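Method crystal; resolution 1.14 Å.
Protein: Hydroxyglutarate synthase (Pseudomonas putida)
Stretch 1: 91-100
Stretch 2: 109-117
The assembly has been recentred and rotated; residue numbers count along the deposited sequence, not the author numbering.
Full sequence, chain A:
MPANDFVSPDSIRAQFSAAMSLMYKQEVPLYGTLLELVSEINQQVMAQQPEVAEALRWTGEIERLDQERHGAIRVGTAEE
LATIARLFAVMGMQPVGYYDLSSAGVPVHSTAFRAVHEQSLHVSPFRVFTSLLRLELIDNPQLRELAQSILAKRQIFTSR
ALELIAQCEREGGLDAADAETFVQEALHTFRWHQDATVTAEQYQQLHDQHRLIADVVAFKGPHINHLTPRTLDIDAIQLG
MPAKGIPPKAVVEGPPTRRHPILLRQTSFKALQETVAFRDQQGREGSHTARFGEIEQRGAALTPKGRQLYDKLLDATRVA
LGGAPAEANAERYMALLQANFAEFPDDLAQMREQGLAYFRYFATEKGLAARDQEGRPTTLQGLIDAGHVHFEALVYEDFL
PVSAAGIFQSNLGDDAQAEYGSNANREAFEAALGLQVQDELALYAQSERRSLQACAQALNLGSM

Stretch 1 (91-100) MGMQPVGYYD
Stretch 2, residues 109-117: HSTAFRAVH

Hydroxyglutarate synthase illustrates how an antiparallel strand pair absorbs a bulge while keeping backbone hydrogen-bonded pairs before and after it. Strands 94-100 and 109-114 run at 136° to one another, their axes approach to 4.5 Å, and the two stretches bury 817 Å² between them.

His109 (phi/psi -140/156) lies opposite Asp100 in a non-hydrogen-bonded pair, CA to CA 4.4 Å. Its chi1 is p (51°) and its chi2 175°, which brings ND1 within 2.8 Å of Tyr98 OH in a hydrogen bond. Tyr98 starts with its CA-to-CB bond pointing away, but chi1 t and chi2 66° carry its hydroxyl back; the two rings meet rim to rim, centroids 5.6 Å apart and planes at 68°.

Ser110 (-149/162) forms a hydrogen-bonded pair with Tyr99, CA to CA 5.0 Å: Tyr99 N donates to Ser110 O at 2.9 Å, and Ser110 N to Tyr99 O at 2.8 Å. Its small side chain, chi1 m, shares a face with that of Tyr99 (chi1 m, chi2 82°). A water donates to Tyr99 O at 2.9 Å and is hydrogen-bonded to Ser110 OG at 2.6 Å.

At Thr111 (-138/172) the register shifts by one. Gly97 and Tyr98 together span the place of Thr111 alone; Gly97 adopts 80/167, a positive phi that favours glycine, and a CB on it would be crowded by Tyr99 CE1. Thr111, chi1 t, serves the bulge with its side chain: OG1 donates to Gly97 O at 2.8 Å.

Regular pairing resumes at Ala112 (-121/131), 5.3 Å from Val96 between CA atoms. Val96 N donates to Ala112 O at 2.8 Å and Ala112 N to Val96 O at 3.2 Å.

Phe113 (-90/128; chi1 m, chi2 94°) pairs with Pro95, CA to CA 4.4 Å. Proline suits this non-hydrogen-bonded site, where no amide hydrogen is needed for the partner strand. Phe113 CE2 packs 3.7 Å from Pro95 CB, and Phe113 CB lies 4.0 Å from Met93 CB, giving a buried apolar cluster.

Arg114 (-161/163) closes the ladder with Gln94, CA to CA 5.3 Å: Gln94 N to Arg114 O is 2.9 Å, Arg114 N to Gln94 O 3.0 Å. Its chi1 p, chi2 t, chi3 t and chi4 93° place Val96 CG2 over one guanidinium face, while Arg114 NH1 donates to Ala115 O at 2.9 Å.

Beyond the strand, Ala115 CA (-72/163) makes a CA-H...O contact of 3.5 Å with Gly92 O. Val116 (-119/-19, chi1 m) points toward stretch 1, its CG1 4.0 Å from Val96 CG2. His117 (-108/140, chi1 t), out of reach, caps the following helix.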

# COMPACT_ATOMS: atom_id res chain seq x y z
N MET A 91 4.87 15.68 -1.65
CA MET A 91 5.12 14.86 -0.48
C MET A 91 6.11 13.73 -0.74
O MET A 91 6.12 12.75 0.02
CB MET A 91 3.80 14.32 0.04
CG MET A 91 2.87 15.43 0.43
SD MET A 91 1.34 14.92 1.17
CE MET A 91 0.59 14.26 -0.13
N GLY A 92 6.92 13.83 -1.79
CA GLY A 92 7.93 12.84 -2.00
C GLY A 92 7.40 11.49 -2.43
O GLY A 92 8.11 10.48 -2.25
N MET A 93 6.19 11.44 -2.98
CA MET A 93 5.57 10.17 -3.35
C MET A 93 5.59 10.06 -4.85
O MET A 93 5.10 10.98 -5.53
CB MET A 93 4.13 10.15 -2.82
CG MET A 93 4.09 10.18 -1.31
SD MET A 93 2.48 10.63 -0.59
CE MET A 93 1.63 9.12 -0.93
N GLN A 94 6.09 9.02 -5.38
CA GLN A 94 6.23 8.71 -6.79
C GLN A 94 5.37 7.53 -7.16
O GLN A 94 5.12 6.66 -6.33
CB GLN A 94 7.67 8.41 -7.15
CG GLN A 94 8.60 9.52 -6.78
CD GLN A 94 10.04 9.15 -7.06
OE1 GLN A 94 10.37 8.70 -8.16
NE2 GLN A 94 10.90 9.31 -6.06
N PRO A 95 4.94 7.42 -8.43
CA PRO A 95 4.11 6.26 -8.83
C PRO A 95 4.96 5.00 -8.98
O PRO A 95 5.93 5.01 -9.75
CB PRO A 95 3.52 6.70 -10.17
CG PRO A 95 4.55 7.70 -10.68
CD PRO A 95 5.10 8.41 -9.52
N VAL A 96 4.59 3.96 -8.27
CA VAL A 96 5.33 2.70 -8.28
C VAL A 96 4.35 1.59 -8.62
O VAL A 96 3.30 1.45 -7.99
CB VAL A 96 5.99 2.42 -6.91
CG1 VAL A 96 6.74 1.11 -6.97
CG2 VAL A 96 6.88 3.57 -6.52
N GLY A 97 4.72 0.76 -9.61
CA GLY A 97 3.95 -0.39 -9.97
C GLY A 97 2.76 -0.10 -10.84
O GLY A 97 2.35 1.04 -11.04
N TYR A 98 2.18 -1.16 -11.40
CA TYR A 98 1.02 -1.05 -12.27
C TYR A 98 0.16 -2.29 -12.06
O TYR A 98 0.65 -3.43 -12.09
CB TYR A 98 1.47 -0.95 -13.74
CG TYR A 98 0.29 -0.97 -14.68
CD1 TYR A 98 -0.64 0.07 -14.69
CD2 TYR A 98 0.07 -2.04 -15.53
CE1 TYR A 98 -1.74 0.05 -15.50
CE2 TYR A 98 -1.03 -2.06 -16.36
CZ TYR A 98 -1.93 -1.01 -16.36
OH TYR A 98 -3.01 -1.09 -17.22
N TYR A 99 -1.12 -2.05 -11.81
CA TYR A 99 -2.08 -3.09 -11.44
C TYR A 99 -3.28 -2.94 -12.37
O TYR A 99 -4.00 -1.95 -12.29
CB TYR A 99 -2.55 -2.94 -10.01
CG TYR A 99 -1.42 -2.88 -8.99
CD1 TYR A 99 -0.74 -1.68 -8.76
CD2 TYR A 99 -1.02 -3.99 -8.28
CE1 TYR A 99 0.31 -1.62 -7.86
CE2 TYR A 99 0.02 -3.93 -7.39
CZ TYR A 99 0.67 -2.76 -7.17
OH TYR A 99 1.72 -2.74 -6.27
N ASP A 100 -3.48 -3.88 -13.27
CA ASP A 100 -4.55 -3.80 -14.25
C ASP A 100 -5.64 -4.79 -13.91
O ASP A 100 -5.44 -6.00 -14.00
CB ASP A 100 -3.96 -4.09 -15.62
CG ASP A 100 -4.96 -3.94 -16.73
OD1 ASP A 100 -6.00 -3.31 -16.48
OD2 ASP A 100 -4.67 -4.43 -17.83
N HIS A 109 -7.50 0.61 -13.71
CA HIS A 109 -6.09 0.24 -13.59
C HIS A 109 -5.43 1.27 -12.68
O HIS A 109 -5.93 2.39 -12.55
CB HIS A 109 -5.38 0.02 -14.93
CG HIS A 109 -5.51 1.09 -15.94
ND1 HIS A 109 -4.81 1.00 -17.12
CD2 HIS A 109 -6.24 2.23 -16.01
CE1 HIS A 109 -5.14 2.02 -17.89
NE2 HIS A 109 -6.00 2.78 -17.25
N SER A 110 -4.31 0.87 -12.05
CA SER A 110 -3.87 1.58 -10.86
C SER A 110 -2.36 1.56 -10.71
O SER A 110 -1.64 0.73 -11.28
CB SER A 110 -4.45 0.90 -9.61
OG SER A 110 -5.81 0.63 -9.79
N THR A 111 -1.90 2.50 -9.87
CA THR A 111 -0.52 2.54 -9.38
C THR A 111 -0.58 2.88 -7.91
O THR A 111 -1.64 3.21 -7.39
CB THR A 111 0.32 3.57 -10.15
OG1 THR A 111 1.70 3.43 -9.81
CG2 THR A 111 -0.08 4.97 -9.86
N ALA A 112 0.55 2.82 -7.21
CA ALA A 112 0.60 3.31 -5.85
C ALA A 112 1.65 4.42 -5.75
O ALA A 112 2.79 4.24 -6.17
CB ALA A 112 0.92 2.24 -4.83
N PHE A 113 1.27 5.53 -5.16
CA PHE A 113 2.20 6.62 -4.91
C PHE A 113 2.84 6.40 -3.54
O PHE A 113 2.12 6.22 -2.55
CB PHE A 113 1.49 7.98 -4.99
CG PHE A 113 1.00 8.29 -6.37
CD1 PHE A 113 -0.30 7.98 -6.76
CD2 PHE A 113 1.82 8.94 -7.27
CE1 PHE A 113 -0.74 8.31 -8.04
CE2 PHE A 113 1.38 9.26 -8.52
CZ PHE A 113 0.08 8.94 -8.90
N ARG A 114 4.17 6.43 -3.49
CA ARG A 114 4.90 6.18 -2.27
C ARG A 114 6.30 6.74 -2.40
O ARG A 114 6.79 6.98 -3.51
CB ARG A 114 4.95 4.69 -1.88
CG ARG A 114 5.66 3.81 -2.90
CD ARG A 114 5.83 2.43 -2.31
NE ARG A 114 6.56 1.46 -3.11
CZ ARG A 114 7.88 1.23 -3.01
NH1 ARG A 114 8.66 2.01 -2.30
NH2 ARG A 114 8.39 0.16 -3.61
N ALA A 115 6.99 6.92 -1.27
CA ALA A 115 8.42 7.17 -1.28
C ALA A 115 9.12 5.87 -1.65
O ALA A 115 8.58 4.78 -1.60
CB ALA A 115 8.85 7.65 0.08
N VAL A 116 10.38 6.01 -2.05
CA VAL A 116 11.10 4.91 -2.67
C VAL A 116 12.36 4.45 -1.93
O VAL A 116 12.83 3.32 -2.15
CB VAL A 116 11.40 5.18 -4.15
CG1 VAL A 116 10.09 5.44 -4.93
CG2 VAL A 116 12.44 6.28 -4.30
N HIS A 117 12.91 5.25 -1.06
CA HIS A 117 14.19 4.99 -0.42
C HIS A 117 13.88 4.64 1.03
O HIS A 117 13.02 5.30 1.65
CB HIS A 117 15.04 6.24 -0.51
CG HIS A 117 16.41 6.12 0.01
ND1 HIS A 117 16.70 6.04 1.35
CD2 HIS A 117 17.60 6.20 -0.63
CE1 HIS A 117 18.01 6.07 1.51
NE2 HIS A 117 18.58 6.18 0.33
O HOH W 1 -6.18 -1.91 -10.33